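Local coordinates for protein UDP-glucose 4-epimerase (Brucella ovis, PDB 4WOK) that probably interconverts UDP-glucose and UDP-galactose by inverting the configuration at the sugar's C4, using a tightly held NAD as redox cofactor, at residues 14-20 with 36-42. The protein carries 2 engineered substitutions. Numbering follows the deposited sequence.
Sequences VLVVGGA and YAPVVYD. With NAD (nicotinamide-adenine-dinucleotide), chain B.
Strands 13-17 and 37-42 are the adjacent parallel strands of the first beta-alpha-beta unit of a Rossmann fold; helix 22-33 makes the crossover between them. The axes of 14-17 and 37-42 cross at -32°, 4.5 Å apart at closest, and the register pairs Val14 with Pro38, Leu15 with Val39, Val16 with Val40 and Val17 with Tyr41. Hydrogen bonds run Val14 N to Ala37 O (3.1 Å), Val39 N to Val14 O (2.8 Å), Val16 N to Val39 O (2.7 Å), Tyr41 N to Val16 O (3.1 Å) and Gly18 N to Tyr41 O (2.8 Å). Pro38 can lack an amide hydrogen because Val39 and Tyr41 donate to 14-17.

Beta-branched valines, all chi1 t, suit these extended backbones. On the face bearing Val14, Val16, Pro38 and Val40, Val16 CG2 meets Pro38 CB at 4.1 Å, and helix 22-33 packs over Val14, Val16 and Pro38. Tyr36 (chi1 m) brings CD1 to 3.6 Å from Val14 CG2. On the other face Leu15 (t, p) brings CD1 to 4.0 Å from both Val39 CG1 and Tyr41 CB, while Tyr41 (t, chi2 -85°) extends its hydroxyl to Asp61 O.

A type II turn, Val16 to Gly19, ends the first strand. At Gly18 (phi/psi 82/17) a CB would jam against Val17 O and crowd NAD O4B; at Gly19 one would strike Val40 CG2. Asp42 (chi1 t, chi2 -62°) is the acidic residue ending the second Rossmann strand that grips the adenosine ribose: OD1 accepts from NAD O2B at 2.7 Å, and OD2 accepts from NAD O3B at 2.6 Å and from Ala20 N at 2.9 Å.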
loop_
_atom_site.group_PDB
_atom_site.type_symbol
_atom_site.label_atom_id
_atom_site.label_comp_id
_atom_site.label_asym_id
_atom_site.label_seq_id
_atom_site.Cartn_x
_atom_site.Cartn_y
_atom_site.Cartn_z
ATOM N N VAL A 14 -4.937 14.745 11.483
ATOM C CA VAL A 14 -4.070 14.182 10.466
ATOM C C VAL A 14 -4.936 13.914 9.251
ATOM O O VAL A 14 -5.954 13.238 9.344
ATOM C CB VAL A 14 -3.369 12.898 10.958
ATOM C CG1 VAL A 14 -2.623 12.205 9.817
ATOM C CG2 VAL A 14 -2.392 13.254 12.089
ATOM N N LEU A 15 -4.575 14.515 8.122
ATOM C CA LEU A 15 -5.372 14.369 6.917
ATOM C C LEU A 15 -4.975 13.075 6.198
ATOM O O LEU A 15 -3.833 12.905 5.775
ATOM C CB LEU A 15 -5.193 15.574 5.992
ATOM C CG LEU A 15 -6.089 15.565 4.751
ATOM C CD1 LEU A 15 -7.537 15.814 5.181
ATOM C CD2 LEU A 15 -5.609 16.636 3.772
ATOM N N VAL A 16 -5.922 12.160 6.086
ATOM C CA VAL A 16 -5.660 10.880 5.445
ATOM C C VAL A 16 -6.338 10.878 4.090
ATOM O O VAL A 16 -7.537 10.619 3.958
ATOM C CB VAL A 16 -6.148 9.705 6.300
ATOM C CG1 VAL A 16 -5.695 8.390 5.685
ATOM C CG2 VAL A 16 -5.607 9.835 7.743
ATOM N N VAL A 17 -5.547 11.205 3.082
ATOM C CA VAL A 17 -6.021 11.302 1.726
ATOM C C VAL A 17 -6.077 9.890 1.127
ATOM O O VAL A 17 -5.085 9.181 1.140
ATOM C CB VAL A 17 -5.098 12.231 0.924
ATOM C CG1 VAL A 17 -5.613 12.385 -0.464
ATOM C CG2 VAL A 17 -5.034 13.611 1.602
ATOM N N GLY A 18 -7.236 9.475 0.626
ATOM C CA GLY A 18 -7.425 8.076 0.255
ATOM C C GLY A 18 -7.784 7.231 1.474
ATOM O O GLY A 18 -7.696 5.999 1.449
ATOM N N GLY A 19 -8.209 7.897 2.546
ATOM C CA GLY A 19 -8.501 7.238 3.816
ATOM C C GLY A 19 -9.762 6.388 3.904
ATOM O O GLY A 19 -10.042 5.786 4.952
ATOM N N ALA A 20 -10.526 6.317 2.818
ATOM C CA ALA A 20 -11.698 5.434 2.772
ATOM C C ALA A 20 -11.356 4.072 2.158
ATOM O O ALA A 20 -12.202 3.162 2.094
ATOM C CB ALA A 20 -12.831 6.105 1.981
ATOM N N TYR A 36 -4.633 10.643 17.668
ATOM C CA TYR A 36 -4.826 11.601 16.588
ATOM C C TYR A 36 -6.281 11.609 16.157
ATOM O O TYR A 36 -7.039 10.680 16.447
ATOM C CB TYR A 36 -3.930 11.277 15.387
ATOM C CG TYR A 36 -2.460 11.501 15.639
ATOM C CD1 TYR A 36 -1.915 12.783 15.596
ATOM C CD2 TYR A 36 -1.616 10.439 15.926
ATOM C CE1 TYR A 36 -0.572 12.992 15.820
ATOM C CE2 TYR A 36 -0.271 10.638 16.156
ATOM C CZ TYR A 36 0.247 11.919 16.099
ATOM O OH TYR A 36 1.589 12.127 16.326
ATOM N N ALA A 37 -6.668 12.676 15.472
ATOM C CA ALA A 37 -7.980 12.748 14.856
ATOM C C ALA A 37 -7.811 12.637 13.351
ATOM O O ALA A 37 -7.555 13.631 12.670
ATOM C CB ALA A 37 -8.691 14.045 15.229
ATOM N N PRO A 38 -7.942 11.417 12.826
ATOM C CA PRO A 38 -7.857 11.317 11.371
ATOM C C PRO A 38 -9.015 12.036 10.695
ATOM O O PRO A 38 -10.167 11.949 11.121
ATOM C CB PRO A 38 -7.911 9.807 11.113
ATOM C CG PRO A 38 -8.695 9.249 12.272
ATOM C CD PRO A 38 -8.289 10.131 13.470
ATOM N N VAL A 39 -8.688 12.759 9.635
ATOM C CA VAL A 39 -9.668 13.403 8.787
ATOM C C VAL A 39 -9.509 12.806 7.415
ATOM O O VAL A 39 -8.447 12.945 6.809
ATOM C CB VAL A 39 -9.472 14.926 8.718
ATOM C CG1 VAL A 39 -10.521 15.549 7.822
ATOM C CG2 VAL A 39 -9.539 15.529 10.132
ATOM N N VAL A 40 -10.547 12.154 6.913
ATOM C CA VAL A 40 -10.396 11.450 5.631
ATOM C C VAL A 40 -10.864 12.333 4.485
ATOM O O VAL A 40 -11.935 12.942 4.555
ATOM C CB VAL A 40 -11.169 10.101 5.627
ATOM C CG1 VAL A 40 -11.281 9.509 4.184
ATOM C CG2 VAL A 40 -10.497 9.101 6.541
ATOM N N TYR A 41 -10.037 12.409 3.437
ATOM C CA TYR A 41 -10.364 13.124 2.207
ATOM C C TYR A 41 -10.292 12.074 1.102
ATOM O O TYR A 41 -9.247 11.472 0.893
ATOM C CB TYR A 41 -9.388 14.281 1.961
ATOM C CG TYR A 41 -9.742 15.154 0.760
ATOM C CD1 TYR A 41 -9.342 14.804 -0.521
ATOM C CD2 TYR A 41 -10.473 16.329 0.924
ATOM C CE1 TYR A 41 -9.683 15.606 -1.638
ATOM C CE2 TYR A 41 -10.796 17.140 -0.160
ATOM C CZ TYR A 41 -10.398 16.777 -1.438
ATOM O OH TYR A 41 -10.734 17.576 -2.520
ATOM N N ASP A 42 -11.406 11.821 0.424
ATOM C CA ASP A 42 -11.480 10.638 -0.453
ATOM C C ASP A 42 -12.598 10.831 -1.447
ATOM O O ASP A 42 -13.645 11.383 -1.087
ATOM C CB ASP A 42 -11.728 9.376 0.387
ATOM C CG ASP A 42 -11.365 8.098 -0.344
ATOM O OD1 ASP A 42 -11.984 7.809 -1.395
ATOM O OD2 ASP A 42 -10.463 7.379 0.132
HETATM P PA NAD B . -7.589 1.484 -2.336
HETATM O O1A NAD B . -8.055 1.775 -3.751
HETATM O O2A NAD B . -8.357 0.649 -1.354
HETATM O O5B NAD B . -7.531 3.043 -1.583
HETATM C C5B NAD B . -7.372 4.066 -2.541
HETATM C C4B NAD B . -8.207 5.248 -1.982
HETATM O O4B NAD B . -7.907 6.453 -2.698
HETATM C C3B NAD B . -9.656 4.845 -2.281
HETATM O O3B NAD B . -10.406 5.070 -1.114
HETATM C C2B NAD B . -10.045 5.817 -3.423
HETATM O O2B NAD B . -11.380 6.131 -3.366
HETATM C C1B NAD B . -9.159 7.065 -3.067
HETATM N N9A NAD B . -8.822 7.868 -4.258
HETATM C C8A NAD B . -8.287 7.443 -5.494
HETATM N N7A NAD B . -8.076 8.458 -6.339
HETATM C C5A NAD B . -8.495 9.588 -5.624
HETATM C C6A NAD B . -8.534 10.956 -5.968
HETATM N N6A NAD B . -8.118 11.374 -7.211
HETATM N N1A NAD B . -8.986 11.861 -5.068
HETATM C C2A NAD B . -9.400 11.395 -3.846
HETATM N N3A NAD B . -9.429 10.112 -3.382
HETATM C C4A NAD B . -8.952 9.238 -4.321
HETATM O O3 NAD B . -6.065 1.086 -2.658
HETATM P PN NAD B . -5.133 0.681 -1.401
HETATM O O1N NAD B . -5.572 1.041 -0.010
HETATM O O2N NAD B . -4.541 -0.621 -1.815
HETATM O O5D NAD B . -3.630 1.510 -1.604
HETATM C C5D NAD B . -3.758 2.843 -1.537
HETATM C C4D NAD B . -2.332 3.391 -1.610
HETATM O O4D NAD B . -1.378 2.295 -1.301
HETATM C C3D NAD B . -2.021 3.814 -3.061
HETATM O O3D NAD B . -1.129 4.877 -2.959
HETATM C C2D NAD B . -1.319 2.560 -3.595
HETATM O O2D NAD B . -0.428 2.792 -4.612
HETATM C C1D NAD B . -0.459 2.264 -2.343
HETATM N N1N NAD B . 0.108 0.828 -2.473
HETATM C C2N NAD B . -0.779 -0.230 -2.286
HETATM C C3N NAD B . -0.277 -1.553 -2.401
HETATM C C7N NAD B . -1.225 -2.706 -2.204
HETATM O O7N NAD B . -0.812 -3.868 -2.264
HETATM N N7N NAD B . -2.556 -2.432 -1.957
HETATM C C4N NAD B . 1.072 -1.751 -2.704
HETATM C C5N NAD B . 1.930 -0.667 -2.888
HETATM C C6N NAD B . 1.433 0.639 -2.772
#